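Local atomic coordinates of flavin adenine dinucleotide synthase (Saccharomyces cerevisiae, PDB entry 2WSI), a protein that catalyses the adenylation of flavin mononucleotide by ATP, forming the coenzyme flavin adenine dinucleotide and releasing diphosphate. Residues G164-D169 and T297-G302; G215-G218 and S223-G226; Q31-L36 and L195-T200; C66-L71 and T200-F205. One frame throughout, in Å; residues are numbered along the deposited sequence.

Interaction 1. Residues G164-D169 and T297-G302; sequences GIRHTD and TLERAG. With FAD (flavin-adenine dinucleotide), chain C.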
loop_
_atom_site.group_PDB
_atom_site.type_symbol
_atom_site.label_atom_id
_atom_site.label_comp_id
_atom_site.label_asym_id
_atom_site.label_seq_id
_atom_site.Cartn_x
_atom_site.Cartn_y
_atom_site.Cartn_z
ATOM N N GLY A 164 2.881 2.606 5.659
ATOM C CA GLY A 164 1.619 1.895 5.483
ATOM C C GLY A 164 1.400 0.786 6.519
ATOM O O GLY A 164 0.772 -0.230 6.232
ATOM N N ILE A 165 1.904 0.997 7.722
ATOM C CA ILE A 165 1.823 -0.003 8.779
ATOM C C ILE A 165 0.374 -0.153 9.258
ATOM O O ILE A 165 -0.378 0.790 9.272
ATOM C CB ILE A 165 2.738 0.399 9.951
ATOM C CG1 ILE A 165 2.857 -0.720 10.998
ATOM C CG2 ILE A 165 2.253 1.694 10.562
ATOM C CD1 ILE A 165 4.110 -0.555 11.907
ATOM N N ARG A 166 -0.032 -1.362 9.610
ATOM C CA ARG A 166 -1.261 -1.479 10.388
ATOM C C ARG A 166 -1.195 -2.705 11.289
ATOM O O ARG A 166 -0.162 -3.322 11.398
ATOM C CB ARG A 166 -2.534 -1.455 9.526
ATOM C CG ARG A 166 -2.459 -2.184 8.231
ATOM C CD ARG A 166 -3.779 -2.840 7.835
ATOM N NE ARG A 166 -3.372 -3.857 6.930
ATOM C CZ ARG A 166 -3.554 -5.166 7.035
ATOM N NH1 ARG A 166 -4.328 -5.774 7.942
ATOM N NH2 ARG A 166 -2.976 -5.862 6.113
ATOM N N HIS A 167 -2.284 -3.009 11.985
ATOM C CA HIS A 167 -2.283 -4.156 12.886
ATOM C C HIS A 167 -2.491 -5.438 12.093
ATOM O O HIS A 167 -3.517 -5.619 11.426
ATOM C CB HIS A 167 -3.356 -3.989 13.963
ATOM C CG HIS A 167 -3.152 -2.779 14.819
ATOM N ND1 HIS A 167 -2.046 -2.625 15.628
ATOM C CD2 HIS A 167 -3.892 -1.656 14.974
ATOM C CE1 HIS A 167 -2.119 -1.464 16.253
ATOM N NE2 HIS A 167 -3.234 -0.860 15.881
ATOM N N THR A 168 -1.498 -6.310 12.137
ATOM C CA THR A 168 -1.574 -7.564 11.403
ATOM C C THR A 168 -1.293 -8.756 12.299
ATOM O O THR A 168 -1.055 -9.857 11.812
ATOM C CB THR A 168 -0.627 -7.557 10.191
ATOM O OG1 THR A 168 0.737 -7.520 10.636
ATOM C CG2 THR A 168 -0.916 -6.349 9.345
ATOM N N ASP A 169 -1.315 -8.510 13.606
ATOM C CA ASP A 169 -1.486 -9.548 14.618
ATOM C C ASP A 169 -2.083 -8.848 15.830
ATOM O O ASP A 169 -2.017 -7.630 15.918
ATOM C CB ASP A 169 -0.159 -10.231 14.961
ATOM C CG ASP A 169 0.890 -9.263 15.488
ATOM O OD1 ASP A 169 0.520 -8.257 16.137
ATOM O OD2 ASP A 169 2.099 -9.526 15.270
ATOM N N THR A 297 -5.651 -12.859 11.638
ATOM C CA THR A 297 -4.737 -13.545 12.549
ATOM C C THR A 297 -3.738 -14.358 11.735
ATOM O O THR A 297 -2.641 -14.664 12.194
ATOM C CB THR A 297 -5.465 -14.506 13.557
ATOM O OG1 THR A 297 -5.476 -15.827 13.025
ATOM C CG2 THR A 297 -6.912 -14.092 13.841
ATOM N N LEU A 298 -4.125 -14.705 10.515
ATOM C CA LEU A 298 -3.348 -15.636 9.712
ATOM C C LEU A 298 -2.533 -14.943 8.607
ATOM O O LEU A 298 -1.884 -15.614 7.807
ATOM C CB LEU A 298 -4.288 -16.652 9.069
ATOM C CG LEU A 298 -5.022 -17.581 10.055
ATOM C CD1 LEU A 298 -5.878 -18.604 9.303
ATOM C CD2 LEU A 298 -4.014 -18.268 10.942
ATOM N N GLU A 299 -2.562 -13.615 8.594
ATOM C CA GLU A 299 -1.978 -12.826 7.507
ATOM C C GLU A 299 -0.485 -13.080 7.337
ATOM O O GLU A 299 0.032 -13.134 6.216
ATOM C CB GLU A 299 -2.238 -11.329 7.749
ATOM C CG GLU A 299 -1.729 -10.407 6.640
ATOM C CD GLU A 299 -2.330 -8.976 6.709
ATOM O OE1 GLU A 299 -3.262 -8.758 7.493
ATOM O OE2 GLU A 299 -1.874 -8.087 5.956
ATOM N N ARG A 300 0.225 -13.237 8.442
ATOM C CA ARG A 300 1.664 -13.388 8.354
ATOM C C ARG A 300 2.092 -14.860 8.457
ATOM O O ARG A 300 3.242 -15.142 8.745
ATOM C CB ARG A 300 2.335 -12.563 9.458
ATOM C CG ARG A 300 2.128 -11.059 9.288
ATOM C CD ARG A 300 2.889 -10.291 10.334
ATOM N NE ARG A 300 4.324 -10.469 10.166
ATOM C CZ ARG A 300 5.114 -9.624 9.508
ATOM N NH1 ARG A 300 4.616 -8.523 8.962
ATOM N NH2 ARG A 300 6.410 -9.883 9.406
ATOM N N ALA A 301 1.171 -15.781 8.196
ATOM C CA ALA A 301 1.450 -17.206 8.409
ATOM C C ALA A 301 2.528 -17.746 7.468
ATOM O O ALA A 301 3.230 -18.701 7.810
ATOM C CB ALA A 301 0.186 -18.038 8.296
ATOM N N GLY A 302 2.672 -17.139 6.297
ATOM C CA GLY A 302 3.762 -17.495 5.399
ATOM C C GLY A 302 5.111 -16.836 5.712
ATOM O O GLY A 302 6.082 -17.039 4.975
HETATM P PA FAD C . 6.485 -3.845 7.227
HETATM O O1A FAD C . 6.594 -5.103 6.409
HETATM O O2A FAD C . 7.819 -3.457 7.803
HETATM O O5B FAD C . 5.788 -2.616 6.431
HETATM C C5B FAD C . 5.292 -1.522 7.181
HETATM C C4B FAD C . 5.442 -0.249 6.342
HETATM O O4B FAD C . 6.779 0.176 6.366
HETATM C C3B FAD C . 5.108 -0.492 4.882
HETATM O O3B FAD C . 3.740 -0.297 4.623
HETATM C C2B FAD C . 5.967 0.550 4.189
HETATM O O2B FAD C . 5.317 1.803 4.182
HETATM C C1B FAD C . 7.177 0.622 5.083
HETATM N N9A FAD C . 8.198 -0.297 4.556
HETATM C C8A FAD C . 8.446 -1.597 4.919
HETATM N N7A FAD C . 9.495 -2.063 4.189
HETATM C C5A FAD C . 9.889 -1.068 3.352
HETATM C C6A FAD C . 10.879 -0.985 2.395
HETATM N N6A FAD C . 11.709 -2.009 2.123
HETATM N N1A FAD C . 11.039 0.198 1.733
HETATM C C2A FAD C . 10.239 1.294 1.982
HETATM N N3A FAD C . 9.229 1.193 2.910
HETATM C C4A FAD C . 9.092 0.037 3.595
HETATM N N1 FAD C . 9.931 0.649 14.791
HETATM C C2 FAD C . 10.138 1.091 16.072
HETATM O O2 FAD C . 10.116 0.297 17.013
HETATM N N3 FAD C . 10.376 2.422 16.311
HETATM C C4 FAD C . 10.415 3.326 15.272
HETATM O O4 FAD C . 10.624 4.510 15.560
HETATM C C4X FAD C . 10.206 2.882 13.962
HETATM N N5 FAD C . 10.232 3.758 12.880
HETATM C C5X FAD C . 10.014 3.300 11.596
HETATM C C6 FAD C . 10.038 4.169 10.505
HETATM C C7 FAD C . 9.845 3.673 9.212
HETATM C C7M FAD C . 9.878 4.580 8.016
HETATM C C8 FAD C . 9.610 2.317 9.025
HETATM C C8M FAD C . 9.374 1.772 7.648
HETATM C C9 FAD C . 9.576 1.461 10.111
HETATM C C9A FAD C . 9.787 1.939 11.389
HETATM N N10 FAD C . 9.765 1.058 12.452
HETATM C C10 FAD C . 9.950 1.533 13.735
HETATM C "C1'" FAD C . 9.484 -0.400 12.208
HETATM C "C2'" FAD C . 7.963 -0.668 12.245
HETATM O "O2'" FAD C . 7.330 -0.160 13.395
HETATM C "C3'" FAD C . 7.618 -2.149 12.116
HETATM O "O3'" FAD C . 7.968 -2.812 13.307
HETATM C "C4'" FAD C . 8.346 -2.775 10.942
HETATM O "O4'" FAD C . 8.201 -1.966 9.793
HETATM C "C5'" FAD C . 7.770 -4.157 10.630
HETATM O "O5'" FAD C . 6.358 -4.096 10.697
HETATM P P FAD C . 5.445 -4.874 9.621
HETATM O O1P FAD C . 6.097 -6.189 9.266
HETATM O O2P FAD C . 4.022 -4.977 10.123
HETATM O O3P FAD C . 5.331 -3.970 8.312
HETATM O O HOH W 1 -0.731 -12.328 11.253
HETATM O O HOH W 2 2.717 -6.690 8.304
#
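Arg166 and Glu299 approach each other from opposite directions in a two-pronged salt bridge, guanidinium and carboxylate nearly coplanar, their planes 22° apart. Arg166 NH1 reaches the syn lone pair of Glu299 OE1 at 3.2 Å, tilted slightly from the guanidinium plane, while Arg166 NH2 and Glu299 OE2 lie very close, at 2.5 Å. Each charge has a second mate: Lys64 at Glu299 OE2 and Asp65 at Arg166 NH2. Glu299 CG stands anti to the backbone N (chi1 -177°) and the chain runs on extended, which carries the carboxylate straight across to the arginine. Two waters fill the next shell. One accepts from Arg300 N and lies 2.6 Å from Thr168 O; the other joins Thr168 OG1 to FAD, donating to O2P at 2.8 Å. Arg300 reaches the same diphosphate directly, by a weak bond from NH1 to FAD O1P (2.8 Å), and Gly164 N makes an almost straight bond to the ribose O2B of FAD at 3.0 Å. Beyond these bonds the packing is slight: Thr168 CG2 lies 3.8 Å from Glu299 OE1, and Thr168 OG1 rests on Arg300 CD at 3.5 Å. The contact thus joins two parts of the FAD site, the loop between strands 160-162 and 178-180 and the C-terminal loop beyond helix 274-279, with helix 199-209 alongside through Ile202 and Leu199.

Interaction 2. Residues G215-G218 and S223-G226; sequences GLYG and SIGG. With SO4 (sulfate ion), chain B.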
loop_
_atom_site.group_PDB
_atom_site.type_symbol
_atom_site.label_atom_id
_atom_site.label_comp_id
_atom_site.label_asym_id
_atom_site.label_seq_id
_atom_site.Cartn_x
_atom_site.Cartn_y
_atom_site.Cartn_z
ATOM N N GLY A 215 2.257 -9.188 -8.357
ATOM C CA GLY A 215 1.846 -10.507 -8.817
ATOM C C GLY A 215 2.057 -11.592 -7.763
ATOM O O GLY A 215 1.407 -12.622 -7.826
ATOM N N LEU A 216 2.943 -11.373 -6.791
ATOM C CA LEU A 216 3.104 -12.363 -5.722
ATOM C C LEU A 216 1.768 -12.702 -5.038
ATOM O O LEU A 216 1.554 -13.850 -4.625
ATOM C CB LEU A 216 4.114 -11.893 -4.671
ATOM C CG LEU A 216 5.514 -11.559 -5.213
ATOM C CD1 LEU A 216 6.436 -11.189 -4.066
ATOM C CD2 LEU A 216 6.098 -12.721 -6.021
ATOM N N TYR A 217 0.874 -11.720 -4.887
ATOM C CA TYR A 217 -0.421 -12.000 -4.240
ATOM C C TYR A 217 -1.238 -13.014 -5.063
ATOM O O TYR A 217 -1.968 -13.844 -4.518
ATOM C CB TYR A 217 -1.224 -10.695 -4.012
ATOM C CG TYR A 217 -0.504 -9.754 -3.073
ATOM C CD1 TYR A 217 -0.177 -10.143 -1.770
ATOM C CD2 TYR A 217 -0.112 -8.481 -3.496
ATOM C CE1 TYR A 217 0.499 -9.266 -0.909
ATOM C CE2 TYR A 217 0.585 -7.603 -2.650
ATOM C CZ TYR A 217 0.876 -7.996 -1.362
ATOM O OH TYR A 217 1.589 -7.126 -0.550
ATOM N N GLY A 218 -1.118 -12.938 -6.382
ATOM C CA GLY A 218 -1.769 -13.908 -7.245
ATOM C C GLY A 218 -1.285 -15.340 -7.005
ATOM O O GLY A 218 -1.997 -16.285 -7.302
ATOM N N SER A 223 1.405 -11.718 2.590
ATOM C CA SER A 223 2.318 -10.788 3.240
ATOM C C SER A 223 3.630 -10.982 2.507
ATOM O O SER A 223 4.039 -12.126 2.276
ATOM C CB SER A 223 2.472 -11.168 4.720
ATOM O OG SER A 223 3.346 -10.283 5.393
ATOM N N ILE A 224 4.290 -9.901 2.114
ATOM C CA ILE A 224 5.532 -10.049 1.361
ATOM C C ILE A 224 6.720 -9.569 2.184
ATOM O O ILE A 224 6.758 -8.425 2.642
ATOM C CB ILE A 224 5.499 -9.302 -0.001
ATOM C CG1 ILE A 224 4.358 -9.826 -0.879
ATOM C CG2 ILE A 224 6.825 -9.486 -0.726
ATOM C CD1 ILE A 224 4.101 -8.960 -2.158
ATOM N N GLY A 225 7.664 -10.478 2.398
ATOM C CA GLY A 225 8.913 -10.158 3.060
ATOM C C GLY A 225 10.009 -10.307 2.023
ATOM O O GLY A 225 9.889 -9.788 0.908
ATOM N N GLY A 226 11.067 -11.017 2.377
ATOM C CA GLY A 226 12.146 -11.282 1.447
ATOM C C GLY A 226 12.130 -12.720 0.972
ATOM O O GLY A 226 11.324 -13.539 1.425
HETATM S S SO4 B . 2.292 -6.676 2.802
HETATM O O1 SO4 B . 3.428 -7.060 3.620
HETATM O O2 SO4 B . 2.682 -5.521 2.000
HETATM O O3 SO4 B . 1.951 -7.798 1.927
HETATM O O4 SO4 B . 1.191 -6.239 3.651
#
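The Tyr217 ring takes Ile224 CD1 on one face and a sulfate oxygen in its plane at the edge. Ile224 CD1 sits 3.9 Å from the centroid of the Tyr217 ring and 29° off its normal, a CH-pi contact that draws the short helix 215-218 against the loop following it, within the PAPS reductase-like domain. Trp203 meets the tyrosine edge-to-face. The Ile224 side chain stretches towards the ring, CG1 anti to the carbonyl carbon (chi1 -59°) and CD1 extended beyond it, so that one methyl serves two neighbours: it also touches Leu216 CD1 at 3.7 Å, where the two side chains cross at about a right angle. Phe113 packs on both Leu216 and Ile224. Polar atoms gather at the far end of the ring around the sulfate, probably from the crystallisation liquor, which Lys64 NZ also binds. Tyr217 OH donates to sulfate O3 at 2.6 Å, and Ile224 N donates to that same oxygen at 3.2 Å.

Interaction 3. Residues Q31-L36 and L195-T200; sequences QEAIRL and LHWDLT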
loop_
_atom_site.group_PDB
_atom_site.type_symbol
_atom_site.label_atom_id
_atom_site.label_comp_id
_atom_site.label_asym_id
_atom_site.label_seq_id
_atom_site.Cartn_x
_atom_site.Cartn_y
_atom_site.Cartn_z
ATOM N N GLN A 31 -15.574 1.882 3.735
ATOM C CA GLN A 31 -15.915 3.284 3.516
ATOM C C GLN A 31 -15.561 4.092 4.739
ATOM O O GLN A 31 -15.000 5.179 4.618
ATOM C CB GLN A 31 -17.394 3.439 3.163
ATOM C CG GLN A 31 -17.705 2.918 1.755
ATOM C CD GLN A 31 -19.203 2.833 1.482
ATOM O OE1 GLN A 31 -20.001 2.667 2.406
ATOM N NE2 GLN A 31 -19.581 2.933 0.217
ATOM N N GLU A 32 -15.843 3.552 5.919
ATOM C CA GLU A 32 -15.439 4.222 7.144
ATOM C C GLU A 32 -13.912 4.314 7.303
ATOM O O GLU A 32 -13.400 5.335 7.779
ATOM C CB GLU A 32 -15.982 3.513 8.377
ATOM C CG GLU A 32 -15.475 4.146 9.667
ATOM C CD GLU A 32 -15.981 3.436 10.918
ATOM O OE1 GLU A 32 -15.491 2.317 11.203
ATOM O OE2 GLU A 32 -16.858 4.002 11.622
ATOM N N ALA A 33 -13.192 3.240 6.987
ATOM C CA ALA A 33 -11.729 3.279 7.109
ATOM C C ALA A 33 -11.137 4.339 6.155
ATOM O O ALA A 33 -10.131 5.010 6.475
ATOM C CB ALA A 33 -11.147 1.913 6.819
ATOM N N ILE A 34 -11.738 4.456 4.979
ATOM C CA ILE A 34 -11.328 5.468 4.003
ATOM C C ILE A 34 -11.542 6.867 4.577
ATOM O O ILE A 34 -10.648 7.725 4.544
ATOM C CB ILE A 34 -12.106 5.322 2.686
ATOM C CG1 ILE A 34 -11.601 4.093 1.906
ATOM C CG2 ILE A 34 -11.931 6.547 1.784
ATOM C CD1 ILE A 34 -12.500 3.717 0.754
ATOM N N ARG A 35 -12.722 7.111 5.125
ATOM C CA ARG A 35 -12.998 8.443 5.664
ATOM C C ARG A 35 -12.071 8.852 6.777
ATOM O O ARG A 35 -11.641 10.004 6.843
ATOM C CB ARG A 35 -14.445 8.549 6.117
ATOM C CG ARG A 35 -15.351 8.822 4.931
ATOM C CD ARG A 35 -16.751 9.151 5.394
ATOM N NE ARG A 35 -17.463 7.908 5.608
ATOM C CZ ARG A 35 -18.290 7.388 4.715
ATOM N NH1 ARG A 35 -18.534 8.044 3.591
ATOM N NH2 ARG A 35 -18.900 6.242 4.964
ATOM N N LEU A 36 -11.728 7.917 7.649
ATOM C CA LEU A 36 -10.811 8.249 8.727
ATOM C C LEU A 36 -9.384 8.517 8.216
ATOM O O LEU A 36 -8.738 9.459 8.639
ATOM C CB LEU A 36 -10.763 7.110 9.723
ATOM C CG LEU A 36 -9.823 7.342 10.896
ATOM C CD1 LEU A 36 -10.200 8.613 11.693
ATOM C CD2 LEU A 36 -9.886 6.091 11.767
ATOM N N LEU A 195 -3.500 2.816 10.063
ATOM C CA LEU A 195 -3.388 1.934 11.213
ATOM C C LEU A 195 -4.657 1.141 11.553
ATOM O O LEU A 195 -4.557 0.053 12.095
ATOM C CB LEU A 195 -2.981 2.712 12.464
ATOM C CG LEU A 195 -1.494 3.019 12.590
ATOM C CD1 LEU A 195 -1.269 3.848 13.857
ATOM C CD2 LEU A 195 -0.651 1.712 12.600
ATOM N N HIS A 196 -5.832 1.681 11.257
ATOM C CA HIS A 196 -7.082 0.990 11.632
ATOM C C HIS A 196 -7.669 0.128 10.509
ATOM O O HIS A 196 -8.768 -0.418 10.640
ATOM C CB HIS A 196 -8.114 2.016 12.109
ATOM C CG HIS A 196 -7.596 2.911 13.188
ATOM N ND1 HIS A 196 -7.103 2.422 14.380
ATOM C CD2 HIS A 196 -7.423 4.255 13.231
ATOM C CE1 HIS A 196 -6.677 3.428 15.125
ATOM N NE2 HIS A 196 -6.878 4.550 14.458
ATOM N N TRP A 197 -6.938 -0.027 9.406
ATOM C CA TRP A 197 -7.411 -0.891 8.330
ATOM C C TRP A 197 -7.250 -2.370 8.667
ATOM O O TRP A 197 -6.193 -2.813 9.141
ATOM C CB TRP A 197 -6.636 -0.561 7.026
ATOM C CG TRP A 197 -7.192 0.633 6.375
ATOM C CD1 TRP A 197 -7.211 1.913 6.869
ATOM C CD2 TRP A 197 -7.789 0.693 5.079
ATOM N NE1 TRP A 197 -7.799 2.764 5.950
ATOM C CE2 TRP A 197 -8.154 2.034 4.845
ATOM C CE3 TRP A 197 -8.032 -0.263 4.074
ATOM C CZ2 TRP A 197 -8.780 2.435 3.685
ATOM C CZ3 TRP A 197 -8.635 0.135 2.929
ATOM C CH2 TRP A 197 -8.997 1.481 2.728
ATOM N N ASP A 198 -8.269 -3.167 8.399
ATOM C CA ASP A 198 -8.069 -4.604 8.518
ATOM C C ASP A 198 -7.939 -5.253 7.154
ATOM O O ASP A 198 -8.049 -4.590 6.102
ATOM C CB ASP A 198 -9.155 -5.278 9.378
ATOM C CG ASP A 198 -10.533 -5.228 8.755
ATOM O OD1 ASP A 198 -10.671 -5.221 7.503
ATOM O OD2 ASP A 198 -11.505 -5.203 9.547
ATOM N N LEU A 199 -7.654 -6.552 7.169
ATOM C CA LEU A 199 -7.277 -7.252 5.945
ATOM C C LEU A 199 -8.424 -7.221 4.931
ATOM O O LEU A 199 -8.213 -7.055 3.731
ATOM C CB LEU A 199 -6.861 -8.681 6.278
ATOM C CG LEU A 199 -6.422 -9.542 5.096
ATOM C CD1 LEU A 199 -5.328 -8.825 4.274
ATOM C CD2 LEU A 199 -5.928 -10.915 5.627
ATOM N N THR A 200 -9.653 -7.351 5.404
ATOM C CA THR A 200 -10.780 -7.320 4.473
ATOM C C THR A 200 -10.925 -5.941 3.811
ATOM O O THR A 200 -11.321 -5.854 2.647
ATOM C CB THR A 200 -12.135 -7.705 5.168
ATOM O OG1 THR A 200 -12.410 -6.785 6.220
ATOM C CG2 THR A 200 -12.047 -9.093 5.768
#
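Trp197 lays its indole against Ala33 of helix 25-45. From CB the ring system leaves with CG anti to the carbonyl carbon (chi1 -80°), which turns it towards that helix. The five-membered ring comes first: Ala33 CB lies over its face, 3.7 Å from the centroid and 17° off the normal, a CH-pi contact. Trp197 NE1 gives a weak bond to Ala33 O at 3.3 Å; its stronger partner is Thr37 OG1, one turn on. On the six-membered ring, Trp197 CZ2 touches Ile34 CG1 at 3.7 Å, obliquely. An alanine in place of Trp197 is likely to leave Ala33 CB and Ile34 CG1 facing a gap and Thr37 without its indole partner. Beside the tryptophan, His196 CD2 meets Leu36 CD2 at 3.4 Å. Asp198, next in sequence, is the N-cap of helix 199-209. The indole is thus wedged among three helices, with Ala33 and Ile34 of helix 25-45, Val68 and Leu72 of helix 64-87, and Ile202 and Phe205 of helix 199-209 around it.

Interaction 4. Residues C66-L71 and T200-F205; sequences CQVLLL and TNIWSF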
loop_
_atom_site.group_PDB
_atom_site.type_symbol
_atom_site.label_atom_id
_atom_site.label_comp_id
_atom_site.label_asym_id
_atom_site.label_seq_id
_atom_site.Cartn_x
_atom_site.Cartn_y
_atom_site.Cartn_z
ATOM N N CYS A 66 1.021 -0.524 1.538
ATOM C CA CYS A 66 1.464 0.829 1.184
ATOM C C CYS A 66 0.920 1.259 -0.178
ATOM O O CYS A 66 0.752 2.461 -0.421
ATOM C CB CYS A 66 2.967 1.020 1.299
ATOM S SG CYS A 66 3.779 -0.061 0.337
ATOM N N GLN A 67 0.561 0.306 -1.030
ATOM C CA GLN A 67 -0.168 0.648 -2.260
ATOM C C GLN A 67 -1.575 1.219 -1.983
ATOM O O GLN A 67 -1.985 2.215 -2.595
ATOM C CB GLN A 67 -0.328 -0.541 -3.201
ATOM C CG GLN A 67 -0.802 -0.024 -4.591
ATOM C CD GLN A 67 -0.939 -1.102 -5.625
ATOM O OE1 GLN A 67 -0.834 -2.290 -5.320
ATOM N NE2 GLN A 67 -1.210 -0.697 -6.865
ATOM N N VAL A 68 -2.337 0.582 -1.094
ATOM C CA VAL A 68 -3.639 1.141 -0.741
ATOM C C VAL A 68 -3.439 2.544 -0.194
ATOM O O VAL A 68 -4.142 3.478 -0.590
ATOM C CB VAL A 68 -4.411 0.256 0.276
ATOM C CG1 VAL A 68 -5.559 1.067 0.923
ATOM C CG2 VAL A 68 -4.950 -0.977 -0.438
ATOM N N LEU A 69 -2.472 2.701 0.713
ATOM C CA LEU A 69 -2.196 4.016 1.287
ATOM C C LEU A 69 -1.793 5.027 0.233
ATOM O O LEU A 69 -2.252 6.175 0.231
ATOM C CB LEU A 69 -1.120 3.938 2.369
ATOM C CG LEU A 69 -0.894 5.245 3.129
ATOM C CD1 LEU A 69 -2.225 5.891 3.564
ATOM C CD2 LEU A 69 0.072 5.064 4.290
ATOM N N LEU A 70 -0.944 4.599 -0.691
ATOM C CA LEU A 70 -0.526 5.500 -1.764
ATOM C C LEU A 70 -1.713 5.964 -2.606
ATOM O O LEU A 70 -1.822 7.145 -2.934
ATOM C CB LEU A 70 0.522 4.801 -2.654
ATOM C CG LEU A 70 0.980 5.681 -3.816
ATOM C CD1 LEU A 70 1.535 7.017 -3.310
ATOM C CD2 LEU A 70 2.046 4.933 -4.651
ATOM N N LEU A 71 -2.634 5.056 -2.936
ATOM C CA LEU A 71 -3.839 5.466 -3.656
ATOM C C LEU A 71 -4.643 6.479 -2.834
ATOM O O LEU A 71 -5.072 7.485 -3.367
ATOM C CB LEU A 71 -4.733 4.274 -4.021
ATOM C CG LEU A 71 -4.143 3.173 -4.894
ATOM C CD1 LEU A 71 -5.175 2.053 -5.078
ATOM C CD2 LEU A 71 -3.677 3.720 -6.243
ATOM N N THR A 200 -9.653 -7.351 5.404
ATOM C CA THR A 200 -10.780 -7.320 4.473
ATOM C C THR A 200 -10.925 -5.941 3.811
ATOM O O THR A 200 -11.321 -5.854 2.647
ATOM C CB THR A 200 -12.135 -7.705 5.168
ATOM O OG1 THR A 200 -12.410 -6.785 6.220
ATOM C CG2 THR A 200 -12.047 -9.093 5.768
ATOM N N ASN A 201 -10.647 -4.873 4.556
ATOM C CA ASN A 201 -10.731 -3.531 3.988
ATOM C C ASN A 201 -9.671 -3.389 2.892
ATOM O O ASN A 201 -9.937 -2.817 1.843
ATOM C CB ASN A 201 -10.453 -2.459 5.020
ATOM C CG ASN A 201 -11.447 -2.452 6.184
ATOM O OD1 ASN A 201 -12.679 -2.545 6.041
ATOM N ND2 ASN A 201 -10.897 -2.300 7.349
ATOM N N ILE A 202 -8.486 -3.938 3.142
ATOM C CA ILE A 202 -7.379 -3.781 2.202
ATOM C C ILE A 202 -7.765 -4.438 0.860
ATOM O O ILE A 202 -7.726 -3.796 -0.192
ATOM C CB ILE A 202 -6.081 -4.380 2.777
ATOM C CG1 ILE A 202 -5.564 -3.506 3.945
ATOM C CG2 ILE A 202 -5.020 -4.500 1.656
ATOM C CD1 ILE A 202 -5.091 -2.073 3.478
ATOM N N TRP A 203 -8.191 -5.700 0.895
ATOM C CA TRP A 203 -8.515 -6.383 -0.352
ATOM C C TRP A 203 -9.740 -5.767 -1.038
ATOM O O TRP A 203 -9.782 -5.654 -2.263
ATOM C CB TRP A 203 -8.815 -7.866 -0.135
ATOM C CG TRP A 203 -7.681 -8.748 0.315
ATOM C CD1 TRP A 203 -7.712 -9.623 1.358
ATOM C CD2 TRP A 203 -6.380 -8.888 -0.287
ATOM N NE1 TRP A 203 -6.504 -10.292 1.452
ATOM C CE2 TRP A 203 -5.677 -9.863 0.457
ATOM C CE3 TRP A 203 -5.748 -8.299 -1.379
ATOM C CZ2 TRP A 203 -4.367 -10.246 0.145
ATOM C CZ3 TRP A 203 -4.423 -8.687 -1.682
ATOM C CH2 TRP A 203 -3.761 -9.630 -0.914
ATOM N N SER A 204 -10.753 -5.410 -0.259
ATOM C CA SER A 204 -11.964 -4.873 -0.861
ATOM C C SER A 204 -11.628 -3.610 -1.644
ATOM O O SER A 204 -12.072 -3.453 -2.774
ATOM C CB SER A 204 -13.028 -4.537 0.176
ATOM O OG SER A 204 -14.094 -3.871 -0.462
ATOM N N PHE A 205 -10.859 -2.706 -1.035
ATOM C CA PHE A 205 -10.501 -1.464 -1.727
ATOM C C PHE A 205 -9.536 -1.716 -2.894
ATOM O O PHE A 205 -9.715 -1.193 -3.995
ATOM C CB PHE A 205 -9.911 -0.447 -0.741
ATOM C CG PHE A 205 -9.626 0.887 -1.372
ATOM C CD1 PHE A 205 -10.660 1.753 -1.684
ATOM C CD2 PHE A 205 -8.323 1.252 -1.708
ATOM C CE1 PHE A 205 -10.418 2.983 -2.276
ATOM C CE2 PHE A 205 -8.066 2.479 -2.300
ATOM C CZ PHE A 205 -9.121 3.355 -2.580
#
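Val68 CG1 and Phe205 CG both stand anti to their backbone N (chi1 163° and -175°), an arrangement that swings methyl and ring into the space between helices 64-87 and 199-209. There Val68 CG1 touches Phe205 CD2 at 3.8 Å. Ile202 completes the grip on the valine: its CD1 comes within 4.0 Å of Val68 CB, while Val68 CG2 lies by the carbonyl of Ile202. One turn along, Leu71 CD1 reaches Phe205 CE2 at 4.0 Å, so that neighbouring carbons on one side of the ring are held by two residues. All four side chains are buried and apolar. Trimming Val68 to an alanine would probably open a gap beside Phe205 CD2 and weaken the hold on Ile202 CD1. The helix segments cross at 61° with their axes 10.3 Å apart. In this PAPS reductase family domain, helix 64-87 follows strand 56-59 of the sheet, brings Cys66 to the FAD pocket and is covered here by helix 199-209; Ile34 of helix 25-45 touches Phe205, and Tyr17 of helix 3-18 meets its ring edge-to-face.

Interactions 3 and 4 lie close together, centres about 9 Å apart; they share helix 199-209 and touch through Trp197. Together they join helices 25-45, 64-87 and 199-209. The centre of interaction 1 is about 14 Å from that of interaction 4 and about 15 Å from that of interaction 3, and it touches each, Arg166 lying against Ile202 and His167 beside Leu195. Interaction 2, centred about 13 Å from interaction 1, meets it where Ser223 packs on Glu299, and meets interaction 4 where Tyr217 packs on Trp203. Along the chain, interactions 1, 3 and 4 interleave, whereas both segments of interaction 2 fall between those of interaction 1. The helix packing thus lies directly against the loops that contact the FAD diphosphate and ribose.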